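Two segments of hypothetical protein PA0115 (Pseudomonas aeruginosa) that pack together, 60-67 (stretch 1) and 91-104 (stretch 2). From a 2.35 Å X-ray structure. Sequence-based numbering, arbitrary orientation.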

# COMPACT_ATOMS: atom_id res chain seq x y z
N LEU A 60 -13.20 -4.99 -6.00
CA LEU A 60 -12.04 -4.77 -5.12
C LEU A 60 -12.20 -3.32 -4.64
O LEU A 60 -12.11 -2.39 -5.43
N LEU A 61 -12.44 -3.13 -3.35
CA LEU A 61 -12.65 -1.78 -2.84
C LEU A 61 -11.44 -1.13 -2.17
O LEU A 61 -11.35 0.10 -2.08
N ALA A 62 -10.51 -1.95 -1.69
CA ALA A 62 -9.33 -1.42 -1.03
C ALA A 62 -8.17 -2.34 -1.28
O ALA A 62 -8.34 -3.57 -1.35
N TYR A 63 -6.98 -1.74 -1.37
CA TYR A 63 -5.76 -2.48 -1.63
C TYR A 63 -4.53 -1.78 -1.10
O TYR A 63 -4.50 -0.56 -0.93
N LEU A 64 -3.51 -2.57 -0.81
CA LEU A 64 -2.21 -2.06 -0.41
C LEU A 64 -1.19 -3.17 -0.67
O LEU A 64 -1.50 -4.37 -0.58
N ARG A 65 0.02 -2.75 -1.01
CA ARG A 65 1.09 -3.68 -1.31
C ARG A 65 2.20 -3.67 -0.25
O ARG A 65 2.57 -2.62 0.29
N LEU A 66 2.72 -4.86 0.02
CA LEU A 66 3.81 -5.04 0.96
C LEU A 66 5.05 -5.60 0.25
O LEU A 66 5.02 -6.69 -0.32
N LEU A 67 6.15 -4.84 0.26
CA LEU A 67 7.40 -5.30 -0.35
C LEU A 67 8.27 -5.94 0.75
O LEU A 67 8.40 -5.36 1.83
N GLY A 91 -13.62 4.97 6.71
CA GLY A 91 -12.52 4.42 7.48
C GLY A 91 -11.81 3.20 6.91
O GLY A 91 -11.27 2.40 7.67
N LEU A 92 -11.81 3.03 5.59
CA LEU A 92 -11.10 1.88 5.01
C LEU A 92 -9.62 2.08 5.25
O LEU A 92 -8.87 1.11 5.44
N GLY A 93 -9.19 3.34 5.24
CA GLY A 93 -7.80 3.65 5.48
C GLY A 93 -7.29 3.04 6.77
O GLY A 93 -6.20 2.43 6.80
N HIS A 94 -8.05 3.19 7.85
CA HIS A 94 -7.65 2.63 9.14
C HIS A 94 -7.65 1.09 9.12
O HIS A 94 -6.81 0.45 9.78
N GLN A 95 -8.58 0.50 8.38
CA GLN A 95 -8.63 -0.97 8.31
C GLN A 95 -7.44 -1.51 7.52
O GLN A 95 -6.90 -2.58 7.84
N LEU A 96 -7.01 -0.77 6.50
CA LEU A 96 -5.88 -1.16 5.68
C LEU A 96 -4.62 -1.11 6.54
O LEU A 96 -3.91 -2.11 6.68
N MSE A 97 -4.35 0.05 7.11
CA MSE A 97 -3.18 0.23 7.95
C MSE A 97 -3.12 -0.80 9.08
O MSE A 97 -2.04 -1.32 9.39
N GLU A 98 -4.27 -1.10 9.68
CA GLU A 98 -4.30 -2.07 10.77
C GLU A 98 -3.90 -3.45 10.28
O GLU A 98 -3.08 -4.12 10.91
N ARG A 99 -4.48 -3.89 9.17
CA ARG A 99 -4.16 -5.22 8.66
C ARG A 99 -2.77 -5.28 8.07
O ARG A 99 -2.12 -6.32 8.11
N ALA A 100 -2.30 -4.17 7.52
CA ALA A 100 -0.97 -4.13 6.94
C ALA A 100 0.07 -4.34 8.03
O ALA A 100 0.98 -5.14 7.90
N LEU A 101 -0.08 -3.59 9.12
CA LEU A 101 0.84 -3.70 10.24
C LEU A 101 0.84 -5.13 10.80
O LEU A 101 1.89 -5.67 11.16
N GLN A 102 -0.34 -5.73 10.84
CA GLN A 102 -0.49 -7.09 11.34
C GLN A 102 0.15 -8.10 10.40
O GLN A 102 0.70 -9.11 10.83
N ALA A 103 0.06 -7.82 9.10
CA ALA A 103 0.63 -8.71 8.09
C ALA A 103 2.16 -8.66 8.15
O ALA A 103 2.84 -9.69 8.10
N ALA A 104 2.69 -7.44 8.26
CA ALA A 104 4.13 -7.22 8.35
C ALA A 104 4.69 -7.96 9.57
O ALA A 104 5.74 -8.61 9.50

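The tightest point of this contact is also its most unusual: CD2 of Leu-64 lies only 3.3 Å from CB of Ala-100, closer than two methyl groups normally settle. Leu-64 has chi1 at 82° (p) and chi2 at 62° (p), an uncommon leucine conformation that carries CD2 up to the helix. CD2 of Leu-64 also sits 4.0 Å from CB of Leu-96 and 3.7 Å from the backbone O of Leu-96, so it rests against one helical turn between Leu-96 and Ala-100.

The rule behind the pairing is a match of periods. Along the strand, alternate residues Ala-62, Leu-64 and Leu-66 point toward the helix; along the helix, Leu-92, Leu-96 and Ala-100 answer at every fourth position, joined by Ala-103. The two axes run in the same general direction, 37° apart and 9.1 Å at closest approach, and the CA atoms pair in order, Ala-62 with Leu-92, Leu-64 with Leu-96, Leu-66 with Ala-100.

Size is exchanged along this register. At the start, small Ala-62 faces large leucines: its CB is 3.9 Å from CD2 of Leu-92 and 3.9 Å from CD2 of Leu-96. Leu-96 adopts m,t, while Leu-92 has chi1 between wells at -98° and chi2 t. Farther along, the helix supplies alanines and the strand supplies bulk. Leu-66, with chi1 m and chi2 off-well at 145°, brings CD1 within 3.9 Å of CB of Ala-103.

No hydrogen bond crosses the contact; apolar packing joins the stretches. Tyr-63 points away, and its OH is satisfied elsewhere in the structure, yet its backbone O lies 3.9 Å from CD2 of Leu-96. Polar Gln-95 stays out of reach of the strand, its NE2 making a weak 3.4 Å hydrogen bond to O of Gly-91, the N-cap residue.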

# COMPACT_ATOMS: atom_id res chain seq x y z
CB LEU A 60 -10.73 -4.91 -5.90
CG LEU A 60 -9.50 -5.38 -5.13
CD1 LEU A 60 -8.23 -4.87 -5.81
CD2 LEU A 60 -9.58 -4.89 -3.72
CB LEU A 61 -13.84 -1.76 -1.89
CG LEU A 61 -15.19 -2.25 -2.42
CD1 LEU A 61 -16.25 -1.95 -1.36
CD2 LEU A 61 -15.55 -1.57 -3.74
CB ALA A 62 -9.57 -1.26 0.47
CB TYR A 63 -5.61 -2.67 -3.14
CG TYR A 63 -4.26 -3.19 -3.57
CD1 TYR A 63 -4.02 -4.55 -3.70
CD2 TYR A 63 -3.21 -2.31 -3.83
CE1 TYR A 63 -2.77 -5.04 -4.07
CE2 TYR A 63 -1.96 -2.78 -4.20
CZ TYR A 63 -1.74 -4.15 -4.32
OH TYR A 63 -0.50 -4.62 -4.72
CB LEU A 64 -2.18 -1.55 1.04
CG LEU A 64 -2.00 -2.44 2.27
CD1 LEU A 64 -0.64 -3.15 2.25
CD2 LEU A 64 -2.11 -1.55 3.50
CB ARG A 65 1.69 -3.32 -2.68
CG ARG A 65 2.85 -4.19 -3.10
CD ARG A 65 3.35 -3.79 -4.47
NE ARG A 65 3.97 -2.47 -4.49
CZ ARG A 65 4.50 -1.92 -5.57
NH1 ARG A 65 4.50 -2.58 -6.73
NH2 ARG A 65 5.05 -0.70 -5.51
CB LEU A 66 3.35 -6.00 2.08
CG LEU A 66 2.22 -5.42 2.93
CD1 LEU A 66 1.26 -6.51 3.39
CD2 LEU A 66 2.81 -4.71 4.11
CB LEU A 67 8.13 -4.12 -1.00
CG LEU A 67 7.55 -3.50 -2.28
CD1 LEU A 67 6.07 -3.29 -2.12
CD2 LEU A 67 8.24 -2.17 -2.58
CB LEU A 92 -11.38 1.75 3.51
CG LEU A 92 -12.47 0.73 3.14
CD1 LEU A 92 -12.81 0.86 1.66
CD2 LEU A 92 -12.00 -0.67 3.45
CB HIS A 94 -8.56 3.15 10.26
CG HIS A 94 -8.33 4.60 10.61
ND1 HIS A 94 -7.11 5.08 11.02
CD2 HIS A 94 -9.17 5.66 10.60
CE1 HIS A 94 -7.21 6.38 11.25
NE2 HIS A 94 -8.45 6.75 11.00
CB GLN A 95 -9.95 -1.40 7.66
CG GLN A 95 -11.18 -0.91 8.42
CD GLN A 95 -12.49 -1.32 7.75
OE1 GLN A 95 -12.82 -2.51 7.67
NE2 GLN A 95 -13.23 -0.33 7.26
CB LEU A 96 -5.73 -0.21 4.49
CG LEU A 96 -6.70 -0.39 3.33
CD1 LEU A 96 -6.86 0.92 2.59
CD2 LEU A 96 -6.20 -1.49 2.41
CB MSE A 97 -3.18 1.63 8.54
CG MSE A 97 -1.78 2.19 8.75
SE MSE A 97 -0.75 2.28 7.10
CE MSE A 97 -2.19 2.42 5.82
CB GLU A 98 -5.68 -2.15 11.43
CG GLU A 98 -5.71 -3.15 12.60
CD GLU A 98 -7.10 -3.68 12.93
OE1 GLU A 98 -7.19 -4.85 13.37
OE2 GLU A 98 -8.09 -2.94 12.77
CB ARG A 99 -5.19 -5.67 7.62
CG ARG A 99 -6.49 -6.11 8.24
CD ARG A 99 -7.65 -6.04 7.25
NE ARG A 99 -8.95 -6.20 7.90
CZ ARG A 99 -9.45 -7.36 8.30
NH1 ARG A 99 -8.77 -8.49 8.12
NH2 ARG A 99 -10.66 -7.40 8.86
CB ALA A 100 -0.73 -2.80 6.24
CB LEU A 101 0.47 -2.69 11.33
CG LEU A 101 1.40 -1.46 11.39
CD1 LEU A 101 2.16 -1.29 10.08
CD2 LEU A 101 0.59 -0.22 11.70
CB GLN A 102 -1.96 -7.44 11.50
CG GLN A 102 -2.17 -8.89 11.85
CD GLN A 102 -3.62 -9.23 12.07
OE1 GLN A 102 -4.43 -9.23 11.13
NE2 GLN A 102 -3.96 -9.52 13.31
CB ALA A 103 0.13 -8.29 6.71
CB ALA A 104 4.43 -5.72 8.47